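Local structure of protein (alpha-2u-globulin) (Rattus norvegicus, 2A2U) at residues V31-F39 / I111-V120. The protein probably binds and carries small hydrophobic ligands in the manner of a lipocalin, and is known to take up a hyaline droplet inducer. Numbering follows the deposited sequence.
Sequences VAKLNGDWF and ILKTDYDRYV
Trp38 and Val120 meet where the 3-10 turn 31-34, with the GxW sequence of lipocalins just after it, closes one end of the beta-barrel against the 115-118 turn between strands 106-114 and 119-128. No hydrogen bond joins the two segments; the contact is apolar and CH-pi. Val120 CG1 sits over one face of the Trp38 indole, 3.9 Å from the six-membered ring centroid and 19° off its normal. Lys33, extended beyond CG, lays CD over the centre of one Tyr116 ring face, while Thr114 CG2 covers the opposite face nearer the rim. Among aliphatic contacts, Leu34 CD1 meets Ile111 CD1 tip to tip, and Leu34 CD2 lies 4.1 Å from Val120 CG2. Direct polar bonds lie within each segment, while Arg141, packed on Trp38, links the two by bonding Asn35 O and Tyr116 O. Trp38 NE1 donates to Leu34 O at 2.7 Å and 167°, nearly in the indole plane. A leucine in place of Trp38 would probably leave Leu34 O without this donor and Val120 CG1 without its aromatic face. Within the hairpin, chi1 of -168° turns Thr114 OG1 away from its own N to accept from Tyr116 N in an ST turn and donate to Tyr119 O, 2.8 Å away in the carbonyl plane.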
ATOM      1  N   VAL A  31     -22.224   8.011  -5.779  1.00 35.62           N
ATOM      2  CA  VAL A  31     -21.353   6.845  -5.664  1.00 35.62           C
ATOM      3  C   VAL A  31     -21.732   5.871  -4.552  1.00 35.62           C
ATOM      4  O   VAL A  31     -21.440   4.684  -4.637  1.00 35.62           O
ATOM      5  CB  VAL A  31     -19.865   7.275  -5.524  1.00 28.69           C
ATOM      6  CG1 VAL A  31     -19.597   7.845  -4.154  1.00 28.69           C
ATOM      7  CG2 VAL A  31     -18.945   6.111  -5.800  1.00 28.69           C
ATOM      8  N   ALA A  32     -22.419   6.371  -3.534  1.00 26.31           N
ATOM      9  CA  ALA A  32     -22.851   5.540  -2.417  1.00 26.31           C
ATOM     10  C   ALA A  32     -23.730   4.386  -2.882  1.00 26.31           C
ATOM     11  O   ALA A  32     -23.691   3.302  -2.308  1.00 26.31           O
ATOM     12  CB  ALA A  32     -23.604   6.373  -1.413  1.00 24.48           C
ATOM     13  N   LYS A  33     -24.515   4.621  -3.927  1.00 23.14           N
ATOM     14  CA  LYS A  33     -25.411   3.603  -4.462  1.00 23.14           C
ATOM     15  C   LYS A  33     -24.737   2.534  -5.303  1.00 23.14           C
ATOM     16  O   LYS A  33     -25.393   1.593  -5.745  1.00 23.14           O
ATOM     17  CB  LYS A  33     -26.513   4.257  -5.274  1.00 54.80           C
ATOM     18  CG  LYS A  33     -27.460   5.077  -4.454  1.00 54.80           C
ATOM     19  CD  LYS A  33     -28.437   5.757  -5.362  1.00 54.80           C
ATOM     20  CE  LYS A  33     -29.447   6.549  -4.575  1.00 54.80           C
ATOM     21  NZ  LYS A  33     -30.316   7.337  -5.496  1.00 54.80           N
ATOM     22  N   LEU A  34     -23.443   2.694  -5.557  1.00 19.17           N
ATOM     23  CA  LEU A  34     -22.686   1.728  -6.347  1.00 19.17           C
ATOM     24  C   LEU A  34     -22.238   0.554  -5.484  1.00 19.17           C
ATOM     25  O   LEU A  34     -21.721  -0.436  -5.990  1.00 19.17           O
ATOM     26  CB  LEU A  34     -21.471   2.404  -6.975  1.00 25.46           C
ATOM     27  CG  LEU A  34     -21.760   3.499  -7.999  1.00 25.46           C
ATOM     28  CD1 LEU A  34     -20.467   4.152  -8.411  1.00 25.46           C
ATOM     29  CD2 LEU A  34     -22.455   2.896  -9.210  1.00 25.46           C
ATOM     30  N   ASN A  35     -22.450   0.671  -4.178  1.00 17.95           N
ATOM     31  CA  ASN A  35     -22.078  -0.373  -3.235  1.00 17.95           C
ATOM     32  C   ASN A  35     -22.800  -1.665  -3.574  1.00 17.95           C
ATOM     33  O   ASN A  35     -23.966  -1.640  -3.949  1.00 17.95           O
ATOM     34  CB  ASN A  35     -22.453   0.045  -1.811  1.00 60.27           C
ATOM     35  CG  ASN A  35     -21.283  -0.021  -0.853  1.00 60.27           C
ATOM     36  OD1 ASN A  35     -21.224   0.732   0.118  1.00 60.27           O
ATOM     37  ND2 ASN A  35     -20.335  -0.907  -1.127  1.00 60.27           N
ATOM     38  N   GLY A  36     -22.103  -2.791  -3.483  1.00 18.14           N
ATOM     39  CA  GLY A  36     -22.756  -4.054  -3.759  1.00 18.14           C
ATOM     40  C   GLY A  36     -22.062  -4.936  -4.765  1.00 18.14           C
ATOM     41  O   GLY A  36     -20.951  -4.659  -5.185  1.00 18.14           O
ATOM     42  N   ASP A  37     -22.732  -6.007  -5.151  1.00 19.36           N
ATOM     43  CA  ASP A  37     -22.190  -6.953  -6.101  1.00 19.36           C
ATOM     44  C   ASP A  37     -22.370  -6.532  -7.539  1.00 19.36           C
ATOM     45  O   ASP A  37     -23.417  -6.002  -7.912  1.00 19.36           O
ATOM     46  CB  ASP A  37     -22.824  -8.314  -5.890  1.00 39.16           C
ATOM     47  CG  ASP A  37     -22.500  -8.887  -4.541  1.00 39.16           C
ATOM     48  OD1 ASP A  37     -21.315  -9.145  -4.269  1.00 39.16           O
ATOM     49  OD2 ASP A  37     -23.422  -9.072  -3.732  1.00 39.16           O
ATOM     50  N   TRP A  38     -21.330  -6.760  -8.336  1.00 15.02           N
ATOM     51  CA  TRP A  38     -21.350  -6.424  -9.751  1.00 15.02           C
ATOM     52  C   TRP A  38     -20.690  -7.545 -10.505  1.00 15.02           C
ATOM     53  O   TRP A  38     -19.896  -8.274  -9.936  1.00 15.02           O
ATOM     54  CB  TRP A  38     -20.590  -5.130 -10.007  1.00  2.00           C
ATOM     55  CG  TRP A  38     -21.244  -3.932  -9.418  1.00  2.00           C
ATOM     56  CD1 TRP A  38     -21.014  -3.399  -8.177  1.00  2.00           C
ATOM     57  CD2 TRP A  38     -22.231  -3.112 -10.039  1.00  2.00           C
ATOM     58  NE1 TRP A  38     -21.801  -2.286  -8.002  1.00  2.00           N
ATOM     59  CE2 TRP A  38     -22.558  -2.082  -9.123  1.00  2.00           C
ATOM     60  CE3 TRP A  38     -22.876  -3.135 -11.285  1.00  2.00           C
ATOM     61  CZ2 TRP A  38     -23.512  -1.085  -9.419  1.00  2.00           C
ATOM     62  CZ3 TRP A  38     -23.829  -2.140 -11.580  1.00  2.00           C
ATOM     63  CH2 TRP A  38     -24.132  -1.128 -10.646  1.00  2.00           C
ATOM     64  N   PHE A  39     -21.021  -7.686 -11.784  1.00 18.72           N
ATOM     65  CA  PHE A  39     -20.454  -8.740 -12.618  1.00 18.72           C
ATOM     66  C   PHE A  39     -19.898  -8.112 -13.873  1.00 18.72           C
ATOM     67  O   PHE A  39     -20.413  -7.095 -14.330  1.00 18.72           O
ATOM     68  CB  PHE A  39     -21.530  -9.733 -13.038  1.00 43.21           C
ATOM     69  CG  PHE A  39     -22.111 -10.505 -11.909  1.00 43.21           C
ATOM     70  CD1 PHE A  39     -23.172  -9.999 -11.175  1.00 43.21           C
ATOM     71  CD2 PHE A  39     -21.602 -11.748 -11.582  1.00 43.21           C
ATOM     72  CE1 PHE A  39     -23.715 -10.720 -10.131  1.00 43.21           C
ATOM     73  CE2 PHE A  39     -22.140 -12.481 -10.539  1.00 43.21           C
ATOM     74  CZ  PHE A  39     -23.199 -11.964  -9.811  1.00 43.21           C
ATOM     75  N   ILE A 111     -16.639   7.298 -13.871  1.00 22.48           N
ATOM     76  CA  ILE A 111     -17.909   6.599 -13.980  1.00 22.48           C
ATOM     77  C   ILE A 111     -18.652   7.303 -15.092  1.00 22.48           C
ATOM     78  O   ILE A 111     -19.160   8.408 -14.925  1.00 22.48           O
ATOM     79  CB  ILE A 111     -18.674   6.657 -12.655  1.00 27.79           C
ATOM     80  CG1 ILE A 111     -17.838   5.965 -11.577  1.00 27.79           C
ATOM     81  CG2 ILE A 111     -20.016   5.976 -12.790  1.00 27.79           C
ATOM     82  CD1 ILE A 111     -18.349   6.129 -10.176  1.00 27.79           C
ATOM     83  N   LEU A 112     -18.633   6.670 -16.253  1.00 28.50           N
ATOM     84  CA  LEU A 112     -19.239   7.206 -17.453  1.00 28.50           C
ATOM     85  C   LEU A 112     -20.756   7.303 -17.403  1.00 28.50           C
ATOM     86  O   LEU A 112     -21.314   8.364 -17.684  1.00 28.50           O
ATOM     87  CB  LEU A 112     -18.806   6.366 -18.652  1.00 23.84           C
ATOM     88  CG  LEU A 112     -18.516   7.112 -19.945  1.00 23.84           C
ATOM     89  CD1 LEU A 112     -17.468   8.171 -19.687  1.00 23.84           C
ATOM     90  CD2 LEU A 112     -18.031   6.136 -20.995  1.00 23.84           C
ATOM     91  N   LYS A 113     -21.420   6.200 -17.060  1.00 32.21           N
ATOM     92  CA  LYS A 113     -22.881   6.166 -16.993  1.00 32.21           C
ATOM     93  C   LYS A 113     -23.366   5.045 -16.077  1.00 32.21           C
ATOM     94  O   LYS A 113     -22.798   3.960 -16.070  1.00 32.21           O
ATOM     95  CB  LYS A 113     -23.467   6.000 -18.402  1.00 72.04           C
ATOM     96  CG  LYS A 113     -24.983   6.082 -18.474  1.00 72.04           C
ATOM     97  CD  LYS A 113     -25.479   6.033 -19.915  1.00 72.04           C
ATOM     98  CE  LYS A 113     -25.278   7.363 -20.635  1.00 72.04           C
ATOM     99  NZ  LYS A 113     -26.164   8.447 -20.104  1.00 72.04           N
ATOM    100  N   THR A 114     -24.402   5.320 -15.295  1.00 32.80           N
ATOM    101  CA  THR A 114     -24.955   4.320 -14.388  1.00 32.80           C
ATOM    102  C   THR A 114     -26.421   4.612 -14.096  1.00 32.80           C
ATOM    103  O   THR A 114     -26.847   5.764 -14.139  1.00 32.80           O
ATOM    104  CB  THR A 114     -24.182   4.279 -13.044  1.00 21.77           C
ATOM    105  OG1 THR A 114     -24.567   3.120 -12.296  1.00 21.77           O
ATOM    106  CG2 THR A 114     -24.493   5.501 -12.203  1.00 21.77           C
ATOM    107  N   ASP A 115     -27.198   3.556 -13.884  1.00 28.14           N
ATOM    108  CA  ASP A 115     -28.606   3.689 -13.546  1.00 28.14           C
ATOM    109  C   ASP A 115     -28.767   3.121 -12.137  1.00 28.14           C
ATOM    110  O   ASP A 115     -29.864   2.993 -11.616  1.00 28.14           O
ATOM    111  CB  ASP A 115     -29.483   2.978 -14.582  1.00 41.19           C
ATOM    112  CG  ASP A 115     -29.625   1.496 -14.339  1.00 41.19           C
ATOM    113  OD1 ASP A 115     -28.676   0.868 -13.837  1.00 41.19           O
ATOM    114  OD2 ASP A 115     -30.698   0.955 -14.677  1.00 41.19           O
ATOM    115  N   TYR A 116     -27.622   2.772 -11.555  1.00 25.85           N
ATOM    116  CA  TYR A 116     -27.473   2.235 -10.207  1.00 25.85           C
ATOM    117  C   TYR A 116     -27.805   0.774  -9.921  1.00 25.85           C
ATOM    118  O   TYR A 116     -26.977   0.046  -9.367  1.00 25.85           O
ATOM    119  CB  TYR A 116     -28.149   3.139  -9.181  1.00 30.85           C
ATOM    120  CG  TYR A 116     -27.574   4.532  -9.119  1.00 30.85           C
ATOM    121  CD1 TYR A 116     -26.306   4.769  -8.591  1.00 30.85           C
ATOM    122  CD2 TYR A 116     -28.303   5.617  -9.586  1.00 30.85           C
ATOM    123  CE1 TYR A 116     -25.794   6.063  -8.521  1.00 30.85           C
ATOM    124  CE2 TYR A 116     -27.801   6.897  -9.522  1.00 30.85           C
ATOM    125  CZ  TYR A 116     -26.557   7.116  -8.996  1.00 30.85           C
ATOM    126  OH  TYR A 116     -26.123   8.404  -8.926  1.00 30.85           O
ATOM    127  N   ASP A 117     -29.005   0.334 -10.280  1.00 33.65           N
ATOM    128  CA  ASP A 117     -29.389  -1.052 -10.002  1.00 33.65           C
ATOM    129  C   ASP A 117     -29.343  -2.024 -11.161  1.00 33.65           C
ATOM    130  O   ASP A 117     -29.858  -3.137 -11.069  1.00 33.65           O
ATOM    131  CB  ASP A 117     -30.735  -1.134  -9.275  1.00 79.95           C
ATOM    132  CG  ASP A 117     -31.759  -0.198  -9.845  1.00 79.95           C
ATOM    133  OD1 ASP A 117     -31.986  -0.230 -11.074  1.00 79.95           O
ATOM    134  OD2 ASP A 117     -32.344   0.578  -9.063  1.00 79.95           O
ATOM    135  N   ARG A 118     -28.712  -1.615 -12.249  1.00 26.74           N
ATOM    136  CA  ARG A 118     -28.587  -2.499 -13.388  1.00 26.74           C
ATOM    137  C   ARG A 118     -27.183  -2.506 -13.950  1.00 26.74           C
ATOM    138  O   ARG A 118     -26.503  -3.531 -13.922  1.00 26.74           O
ATOM    139  CB  ARG A 118     -29.567  -2.122 -14.491  1.00 48.96           C
ATOM    140  CG  ARG A 118     -30.945  -2.695 -14.313  1.00 48.96           C
ATOM    141  CD  ARG A 118     -31.707  -2.652 -15.617  1.00 48.96           C
ATOM    142  NE  ARG A 118     -31.856  -1.289 -16.125  1.00 48.96           N
ATOM    143  CZ  ARG A 118     -31.961  -0.980 -17.414  1.00 48.96           C
ATOM    144  NH1 ARG A 118     -31.935  -1.937 -18.335  1.00 48.96           N
ATOM    145  NH2 ARG A 118     -32.085   0.289 -17.782  1.00 48.96           N
ATOM    146  N   TYR A 119     -26.741  -1.346 -14.428  1.00 19.50           N
ATOM    147  CA  TYR A 119     -25.428  -1.231 -15.037  1.00 19.50           C
ATOM    148  C   TYR A 119     -24.572  -0.057 -14.550  1.00 19.50           C
ATOM    149  O   TYR A 119     -25.043   0.855 -13.865  1.00 19.50           O
ATOM    150  CB  TYR A 119     -25.585  -1.135 -16.560  1.00 35.43           C
ATOM    151  CG  TYR A 119     -26.209   0.168 -17.021  1.00 35.43           C
ATOM    152  CD1 TYR A 119     -27.587   0.356 -16.985  1.00 35.43           C
ATOM    153  CD2 TYR A 119     -25.412   1.232 -17.446  1.00 35.43           C
ATOM    154  CE1 TYR A 119     -28.155   1.576 -17.359  1.00 35.43           C
ATOM    155  CE2 TYR A 119     -25.968   2.452 -17.819  1.00 35.43           C
ATOM    156  CZ  TYR A 119     -27.336   2.622 -17.770  1.00 35.43           C
ATOM    157  OH  TYR A 119     -27.889   3.840 -18.106  1.00 35.43           O
ATOM    158  N   VAL A 120     -23.293  -0.128 -14.906  1.00 21.42           N
ATOM    159  CA  VAL A 120     -22.320   0.916 -14.616  1.00 21.42           C
ATOM    160  C   VAL A 120     -21.219   0.789 -15.654  1.00 21.42           C
ATOM    161  O   VAL A 120     -20.691  -0.294 -15.889  1.00 21.42           O
ATOM    162  CB  VAL A 120     -21.741   0.865 -13.176  1.00 18.16           C
ATOM    163  CG1 VAL A 120     -20.902  -0.382 -12.946  1.00 18.16           C
ATOM    164  CG2 VAL A 120     -20.921   2.111 -12.922  1.00 18.16           C
TER